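Local coordinates for protein clan CA, family C40, NlpC/P60 superfamily cysteine peptidase (Trichomonas vaginalis, PDB 6BIO) that probably acts as a cysteine peptidase of the NlpC/P60 family that cleaves peptide bonds in bacterial peptidoglycan, at residues A[158-163]-A[239-243]; A[165-170]-A[255-259]. One frame throughout, in Å; residues are numbered along the deposited sequence.

Interaction 1 of 2, residues A[158-163]-A[239-243]; sequences AANLVK and GMYVG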
ATOM      1  N   ALA A 158      -2.264  -8.124   5.104  1.00  7.29           N
ATOM      2  CA  ALA A 158      -3.309  -7.812   4.136  1.00  7.21           C
ATOM      3  C   ALA A 158      -4.625  -8.466   4.533  1.00  7.58           C
ATOM      4  O   ALA A 158      -5.691  -7.845   4.420  1.00  7.60           O
ATOM      5  CB  ALA A 158      -2.873  -8.268   2.759  1.00  8.04           C
ATOM      6  N   ALA A 159      -4.568  -9.711   5.019  1.00  7.51           N
ATOM      7  CA  ALA A 159      -5.761 -10.413   5.477  1.00  8.63           C
ATOM      8  C   ALA A 159      -6.392  -9.682   6.649  1.00  9.48           C
ATOM      9  O   ALA A 159      -7.619  -9.543   6.714  1.00 10.16           O
ATOM     10  CB  ALA A 159      -5.396 -11.842   5.871  1.00  9.13           C
ATOM     11  N   ASN A 160      -5.580  -9.200   7.600  1.00  8.97           N
ATOM     12  CA  ASN A 160      -6.152  -8.385   8.675  1.00  9.43           C
ATOM     13  C   ASN A 160      -6.839  -7.141   8.102  1.00  8.86           C
ATOM     14  O   ASN A 160      -7.947  -6.776   8.527  1.00  9.57           O
ATOM     15  CB  ASN A 160      -5.098  -7.989   9.702  1.00 11.33           C
ATOM     16  CG  ASN A 160      -5.672  -6.982  10.725  1.00 12.56           C
ATOM     17  OD1 ASN A 160      -6.482  -7.331  11.607  1.00 13.92           O
ATOM     18  ND2 ASN A 160      -5.263  -5.728  10.610  1.00 12.57           N
ATOM     19  N   LEU A 161      -6.189  -6.453   7.157  1.00  8.45           N
ATOM     20  CA  LEU A 161      -6.778  -5.220   6.619  1.00  7.99           C
ATOM     21  C   LEU A 161      -8.152  -5.462   5.992  1.00  8.33           C
ATOM     22  O   LEU A 161      -9.071  -4.673   6.219  1.00  8.36           O
ATOM     23  CB  LEU A 161      -5.816  -4.573   5.618  1.00  7.95           C
ATOM     24  CG  LEU A 161      -4.693  -3.803   6.312  1.00  8.08           C
ATOM     25  CD1 LEU A 161      -3.451  -3.693   5.452  1.00  8.39           C
ATOM     26  CD2 LEU A 161      -5.181  -2.409   6.711  1.00  9.09           C
ATOM     27  N   VAL A 162      -8.318  -6.531   5.191  1.00  7.92           N
ATOM     28  CA  VAL A 162      -9.652  -6.743   4.628  1.00  8.43           C
ATOM     29  C   VAL A 162     -10.658  -7.115   5.708  1.00  9.29           C
ATOM     30  O   VAL A 162     -11.837  -6.758   5.590  1.00  9.25           O
ATOM     31  CB  VAL A 162      -9.692  -7.703   3.424  1.00  9.18           C
ATOM     32  CG1 VAL A 162      -8.861  -7.185   2.280  1.00  8.59           C
ATOM     33  CG2 VAL A 162      -9.264  -9.121   3.831  1.00  8.87           C
ATOM     34  N   LYS A 163     -10.236  -7.805   6.773  1.00  8.77           N
ATOM     35  CA  LYS A 163     -11.160  -8.087   7.872  0.77 10.26           C
ATOM     36  C   LYS A 163     -11.692  -6.810   8.489  1.00 10.26           C
ATOM     37  O   LYS A 163     -12.833  -6.789   8.924  1.00 10.53           O
ATOM     38  CB  LYS A 163     -10.503  -8.962   8.939  0.77 12.47           C
ATOM     39  CG  LYS A 163     -10.238 -10.376   8.467  0.77 15.00           C
ATOM     40  CD  LYS A 163      -9.442 -11.171   9.496  0.77 16.95           C
ATOM     41  CE  LYS A 163      -8.997 -12.486   8.904  0.77 18.86           C
ATOM     42  NZ  LYS A 163      -8.352 -13.379   9.947  0.77 20.08           N
ATOM     43  N   GLY A 239     -11.186 -12.005  -4.770  1.00  7.19           N
ATOM     44  CA  GLY A 239     -11.246 -11.942  -3.318  1.00  7.24           C
ATOM     45  C   GLY A 239      -9.890 -12.275  -2.734  1.00  7.14           C
ATOM     46  O   GLY A 239      -8.971 -12.634  -3.458  1.00  7.47           O
ATOM     47  N   MET A 240      -9.756 -12.116  -1.413  1.00  6.89           N
ATOM     48  CA  MET A 240      -8.474 -12.317  -0.732  1.00  6.86           C
ATOM     49  C   MET A 240      -8.585 -13.503   0.225  1.00  7.54           C
ATOM     50  O   MET A 240      -9.450 -13.518   1.096  1.00  7.33           O
ATOM     51  CB  MET A 240      -8.053 -11.077   0.067  1.00  7.22           C
ATOM     52  CG  MET A 240      -6.695 -11.223   0.672  1.00  8.17           C
ATOM     53  SD  MET A 240      -6.155  -9.812   1.620  1.00  8.92           S
ATOM     54  CE  MET A 240      -6.065  -8.558   0.356  1.00  9.37           C
ATOM     55  N   TYR A 241      -7.699 -14.479   0.068  1.00  7.48           N
ATOM     56  CA  TYR A 241      -7.665 -15.617   0.977  1.00  8.33           C
ATOM     57  C   TYR A 241      -7.294 -15.117   2.368  1.00  8.46           C
ATOM     58  O   TYR A 241      -6.372 -14.311   2.517  1.00  9.22           O
ATOM     59  CB  TYR A 241      -6.647 -16.651   0.475  1.00  9.58           C
ATOM     60  CG  TYR A 241      -6.762 -17.962   1.210  1.00 10.42           C
ATOM     61  CD1 TYR A 241      -7.848 -18.803   0.988  1.00 10.90           C
ATOM     62  CD2 TYR A 241      -5.795 -18.360   2.091  1.00 11.35           C
ATOM     63  CE1 TYR A 241      -7.975 -19.992   1.667  1.00 12.60           C
ATOM     64  CE2 TYR A 241      -5.919 -19.545   2.792  1.00 13.13           C
ATOM     65  CZ  TYR A 241      -7.017 -20.368   2.568  1.00 13.78           C
ATOM     66  OH  TYR A 241      -7.166 -21.581   3.260  1.00 16.14           O
ATOM     67  N   VAL A 242      -7.973 -15.640   3.389  1.00  9.77           N
ATOM     68  CA  VAL A 242      -7.680 -15.241   4.757  1.00 11.71           C
ATOM     69  C   VAL A 242      -7.459 -16.437   5.677  1.00 15.08           C
ATOM     70  O   VAL A 242      -7.411 -16.282   6.899  1.00 17.49           O
ATOM     71  CB  VAL A 242      -8.760 -14.307   5.320  1.00 12.00           C
ATOM     72  CG1 VAL A 242      -8.792 -13.006   4.519  1.00 12.46           C
ATOM     73  CG2 VAL A 242     -10.121 -14.967   5.329  1.00 13.33           C
ATOM     74  N   GLY A 243      -7.304 -17.624   5.109  1.00 15.39           N
ATOM     75  CA  GLY A 243      -7.005 -18.816   5.879  1.00 16.87           C
ATOM     76  C   GLY A 243      -8.246 -19.616   6.200  1.00 17.48           C
ATOM     77  O   GLY A 243      -9.379 -19.165   6.048  1.00 16.52           O
TER
HETATM   78  O   HOH W   1      -6.240 -14.569   8.288  1.00 34.94           O
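This is an apolar helix-on-sheet contact in the NlpC/P60 domain. The last part of helix 154-163 lies across the end of strand 237-243. The short axes approach to 8.3 Å at a crossing angle of -109°, so the helix runs steeply across the strand. M240 and V242 are two residues apart and both point their CA-to-CB bonds at the helix. Y241, between them, points away. M240 is extended as far as SD, which lies 3.8 Å from CB of A158, then turns so that its CE lies 3.7 Å from CG1 of V162. The small side chain of A159 lets the backbones come close: CA of A159 is 5.2 Å from CA of V242. There CB of A159 meets CG1 of V242 at 3.8 Å. CG2 of V162 meets the same CG1 of V242 at 4.0 Å. K163, partly exposed, lays its CE 4.0 Å from CB of V242. One water joins NZ of K163 (2.9 Å) to O of V242 (2.5 Å). V242 and G243 form a classic beta bulge. Helix 182-191 flanks the contact through Y190, A189 and M186. Helices packed on an antiparallel sheet in this way are characteristic of the papain-like NlpC/P60 fold.

Interaction 2 of 2, residues A[165-170]-A[255-259]; sequences KLGCKY and YVVKY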
ATOM      1  N   LYS A 165     -12.731  -4.364   7.119  1.00  9.58           N
ATOM      2  CA  LYS A 165     -13.790  -3.822   6.284  1.00  8.69           C
ATOM      3  C   LYS A 165     -14.998  -4.742   6.177  1.00  9.28           C
ATOM      4  O   LYS A 165     -15.938  -4.441   5.406  1.00  9.66           O
ATOM      5  CB  LYS A 165     -13.269  -3.459   4.894  1.00  9.34           C
ATOM      6  CG  LYS A 165     -12.150  -2.388   4.963  1.00  9.13           C
ATOM      7  CD  LYS A 165     -12.623  -1.089   5.578  1.00 10.05           C
ATOM      8  CE  LYS A 165     -11.504  -0.076   5.583  1.00 12.19           C
ATOM      9  NZ  LYS A 165     -11.954   1.289   5.939  1.00 13.68           N
ATOM     10  N   LEU A 166     -15.005  -5.842   6.920  1.00  8.75           N
ATOM     11  CA  LEU A 166     -16.208  -6.661   6.975  1.00  9.37           C
ATOM     12  C   LEU A 166     -17.428  -5.794   7.284  1.00  9.85           C
ATOM     13  O   LEU A 166     -17.398  -4.933   8.186  1.00 11.05           O
ATOM     14  CB  LEU A 166     -16.062  -7.752   8.037  1.00 10.26           C
ATOM     15  CG  LEU A 166     -15.133  -8.886   7.576  1.00 11.59           C
ATOM     16  CD1 LEU A 166     -14.666  -9.708   8.766  1.00 12.72           C
ATOM     17  CD2 LEU A 166     -15.788  -9.784   6.499  1.00 11.97           C
ATOM     18  N   GLY A 167     -18.511  -6.027   6.527  1.00  9.70           N
ATOM     19  CA  GLY A 167     -19.747  -5.306   6.711  1.00 11.24           C
ATOM     20  C   GLY A 167     -19.869  -4.043   5.901  1.00 11.73           C
ATOM     21  O   GLY A 167     -20.957  -3.462   5.861  1.00 13.01           O
ATOM     22  N   CYS A 168     -18.786  -3.559   5.293  1.00 10.77           N
ATOM     23  CA  CYS A 168     -18.890  -2.388   4.439  1.00 10.31           C
ATOM     24  C   CYS A 168     -19.749  -2.719   3.216  1.00 10.07           C
ATOM     25  O   CYS A 168     -19.713  -3.838   2.686  1.00 10.65           O
ATOM     26  CB  CYS A 168     -17.489  -1.948   3.969  1.00 10.74           C
ATOM     27  SG  CYS A 168     -16.448  -1.232   5.209  1.00 12.71           S
ATOM     28  N   LYS A 169     -20.527  -1.734   2.775  1.00 10.29           N
ATOM     29  CA  LYS A 169     -21.426  -1.919   1.636  1.00 10.57           C
ATOM     30  C   LYS A 169     -20.690  -1.989   0.304  1.00  9.75           C
ATOM     31  O   LYS A 169     -19.689  -1.297   0.076  1.00 10.13           O
ATOM     32  CB  LYS A 169     -22.446  -0.787   1.595  1.00 13.50           C
ATOM     33  CG  LYS A 169     -23.508  -1.032   0.587  1.00 17.72           C
ATOM     34  CD  LYS A 169     -24.646  -0.046   0.748  1.00 20.81           C
ATOM     35  CE  LYS A 169     -25.571  -0.092  -0.456  1.00 23.14           C
ATOM     36  NZ  LYS A 169     -26.636   0.962  -0.416  1.00 24.70           N
ATOM     37  N   TYR A 170     -21.193  -2.844  -0.573  1.00  9.43           N
ATOM     38  CA  TYR A 170     -20.732  -2.930  -1.943  1.00  9.65           C
ATOM     39  C   TYR A 170     -21.267  -1.756  -2.746  1.00  9.86           C
ATOM     40  O   TYR A 170     -22.483  -1.541  -2.813  1.00 10.84           O
ATOM     41  CB  TYR A 170     -21.241  -4.227  -2.571  1.00  9.49           C
ATOM     42  CG  TYR A 170     -20.770  -4.406  -3.999  1.00 10.11           C
ATOM     43  CD1 TYR A 170     -21.390  -3.750  -5.065  1.00 12.06           C
ATOM     44  CD2 TYR A 170     -19.705  -5.236  -4.287  1.00 10.58           C
ATOM     45  CE1 TYR A 170     -20.942  -3.906  -6.348  1.00 13.40           C
ATOM     46  CE2 TYR A 170     -19.253  -5.415  -5.572  1.00 11.74           C
ATOM     47  CZ  TYR A 170     -19.864  -4.735  -6.609  1.00 13.03           C
ATOM     48  OH  TYR A 170     -19.390  -4.911  -7.909  1.00 14.56           O
ATOM     49  N   TYR A 255     -24.569  -7.493  -1.119  1.00 10.46           N
ATOM     50  CA  TYR A 255     -24.052  -6.133  -1.285  1.00  9.70           C
ATOM     51  C   TYR A 255     -23.143  -5.729  -0.132  1.00  9.62           C
ATOM     52  O   TYR A 255     -23.305  -4.673   0.477  1.00  9.76           O
ATOM     53  CB  TYR A 255     -25.191  -5.128  -1.455  1.00 10.78           C
ATOM     54  CG  TYR A 255     -26.137  -5.513  -2.566  1.00 10.75           C
ATOM     55  CD1 TYR A 255     -25.882  -5.158  -3.880  1.00 11.61           C
ATOM     56  CD2 TYR A 255     -27.278  -6.242  -2.277  1.00 11.66           C
ATOM     57  CE1 TYR A 255     -26.748  -5.542  -4.903  1.00 11.91           C
ATOM     58  CE2 TYR A 255     -28.153  -6.624  -3.260  1.00 12.90           C
ATOM     59  CZ  TYR A 255     -27.884  -6.268  -4.569  1.00 12.33           C
ATOM     60  OH  TYR A 255     -28.784  -6.648  -5.584  1.00 13.98           O
ATOM     61  N   VAL A 256     -22.146  -6.555   0.156  1.00  8.90           N
ATOM     62  CA  VAL A 256     -21.371  -6.367   1.379  1.00  9.60           C
ATOM     63  C   VAL A 256     -20.024  -7.058   1.244  1.00  8.83           C
ATOM     64  O   VAL A 256     -19.863  -8.018   0.461  1.00  9.48           O
ATOM     65  CB  VAL A 256     -22.217  -6.880   2.577  1.00 10.76           C
ATOM     66  CG1 VAL A 256     -22.298  -8.383   2.495  1.00 11.60           C
ATOM     67  CG2 VAL A 256     -21.685  -6.355   3.886  1.00 11.51           C
ATOM     68  N   VAL A 257     -19.077  -6.597   2.058  1.00  8.75           N
ATOM     69  CA  VAL A 257     -17.801  -7.255   2.264  1.00  8.08           C
ATOM     70  C   VAL A 257     -18.021  -8.347   3.296  1.00  8.17           C
ATOM     71  O   VAL A 257     -18.485  -8.073   4.406  1.00  9.60           O
ATOM     72  CB  VAL A 257     -16.751  -6.248   2.744  1.00  8.02           C
ATOM     73  CG1 VAL A 257     -15.416  -6.987   3.099  1.00  7.74           C
ATOM     74  CG2 VAL A 257     -16.561  -5.163   1.701  1.00  8.65           C
ATOM     75  N   LYS A 258     -17.700  -9.577   2.923  1.00  8.72           N
ATOM     76  CA  LYS A 258     -18.015 -10.753   3.714  1.00  9.34           C
ATOM     77  C   LYS A 258     -17.063 -11.904   3.434  1.00  9.05           C
ATOM     78  O   LYS A 258     -16.331 -11.926   2.427  1.00  8.86           O
ATOM     79  CB  LYS A 258     -19.437 -11.236   3.440  1.00 10.62           C
ATOM     80  CG  LYS A 258     -19.691 -11.659   2.010  1.00 12.45           C
ATOM     81  CD  LYS A 258     -21.127 -12.159   1.844  1.00 15.17           C
ATOM     82  CE  LYS A 258     -21.496 -12.270   0.465  1.00 17.59           C
ATOM     83  NZ  LYS A 258     -22.723 -13.144   0.334  1.00 19.13           N
ATOM     84  N   TYR A 259     -17.090 -12.868   4.354  1.00  9.66           N
ATOM     85  CA  TYR A 259     -16.427 -14.141   4.146  1.00  9.87           C
ATOM     86  C   TYR A 259     -17.150 -14.983   3.104  1.00 10.69           C
ATOM     87  O   TYR A 259     -18.377 -14.903   2.922  1.00 11.58           O
ATOM     88  CB  TYR A 259     -16.411 -14.939   5.442  1.00 10.34           C
ATOM     89  CG  TYR A 259     -15.442 -14.463   6.514  1.00 12.13           C
ATOM     90  CD1 TYR A 259     -14.119 -14.881   6.522  1.00 13.65           C
ATOM     91  CD2 TYR A 259     -15.865 -13.630   7.545  1.00 13.34           C
ATOM     92  CE1 TYR A 259     -13.260 -14.477   7.508  1.00 14.74           C
ATOM     93  CE2 TYR A 259     -14.987 -13.214   8.532  1.00 13.89           C
ATOM     94  CZ  TYR A 259     -13.702 -13.662   8.511  1.00 15.08           C
ATOM     95  OH  TYR A 259     -12.840 -13.220   9.479  1.00 16.80           O
TER
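A tight turn closes over an edge strand here; the backbones meet directly, with side chains packed alongside. K165 to C168 form a type II beta turn; at G167's phi of 90° a CB would jam against O of L166. V257 is the main bump. It points into the turn, where its CB lies 3.3 Å from O of K165 and its CG2 lies 4.0 Å from CB of C168. L166 starts away from the strand but ends near it. Its CD2 lies 3.7 Å from CA of K258, and its CD1 is 3.5 Å from CE2 of Y259. CG2 of V256 lies 3.6 Å from C of G167. CB of Y170 meets CB of Y255 at 4.2 Å. Three backbone hydrogen bonds set the spacing: G167 N to V257 O (2.9 Å), V257 N to C168 O (2.9 Å) and Y170 N to Y255 O (3.0 Å). K169 and V256 form a single antiparallel bridge, a non-hydrogen-bonded pair. Y255 and V256 make a G1 beta bulge opposite S251. Inside, V257 also touches I248 of strand 246-251 and L185 of helix 182-191. K169 is hydrogen-bonded through its backbone to Y180, so the segment lies between strands 179-180 and 256-261.

In the fold
Following the chain, helix 154-163 comes first and runs almost directly into the turn at 165-170. The chain then passes through helix 182-191 before building the whole six-stranded sheet. Interaction 1 closes a 75-residue loop, tying strand 237-243 to the helix. Interaction 2 closes an 84-residue loop, tying strand 256-261, an outermost strand of that sheet, to the turn. The segments alternate, so the loops cross and do not nest. Both hold the helix and the chain after it to one sheet. Strand 246-251 lies between the two sheet strands. The contacts meet at Y259, whose CE1 is 3.9 Å from CG2 of V242 and whose OH is 4.0 Å from CE of K163.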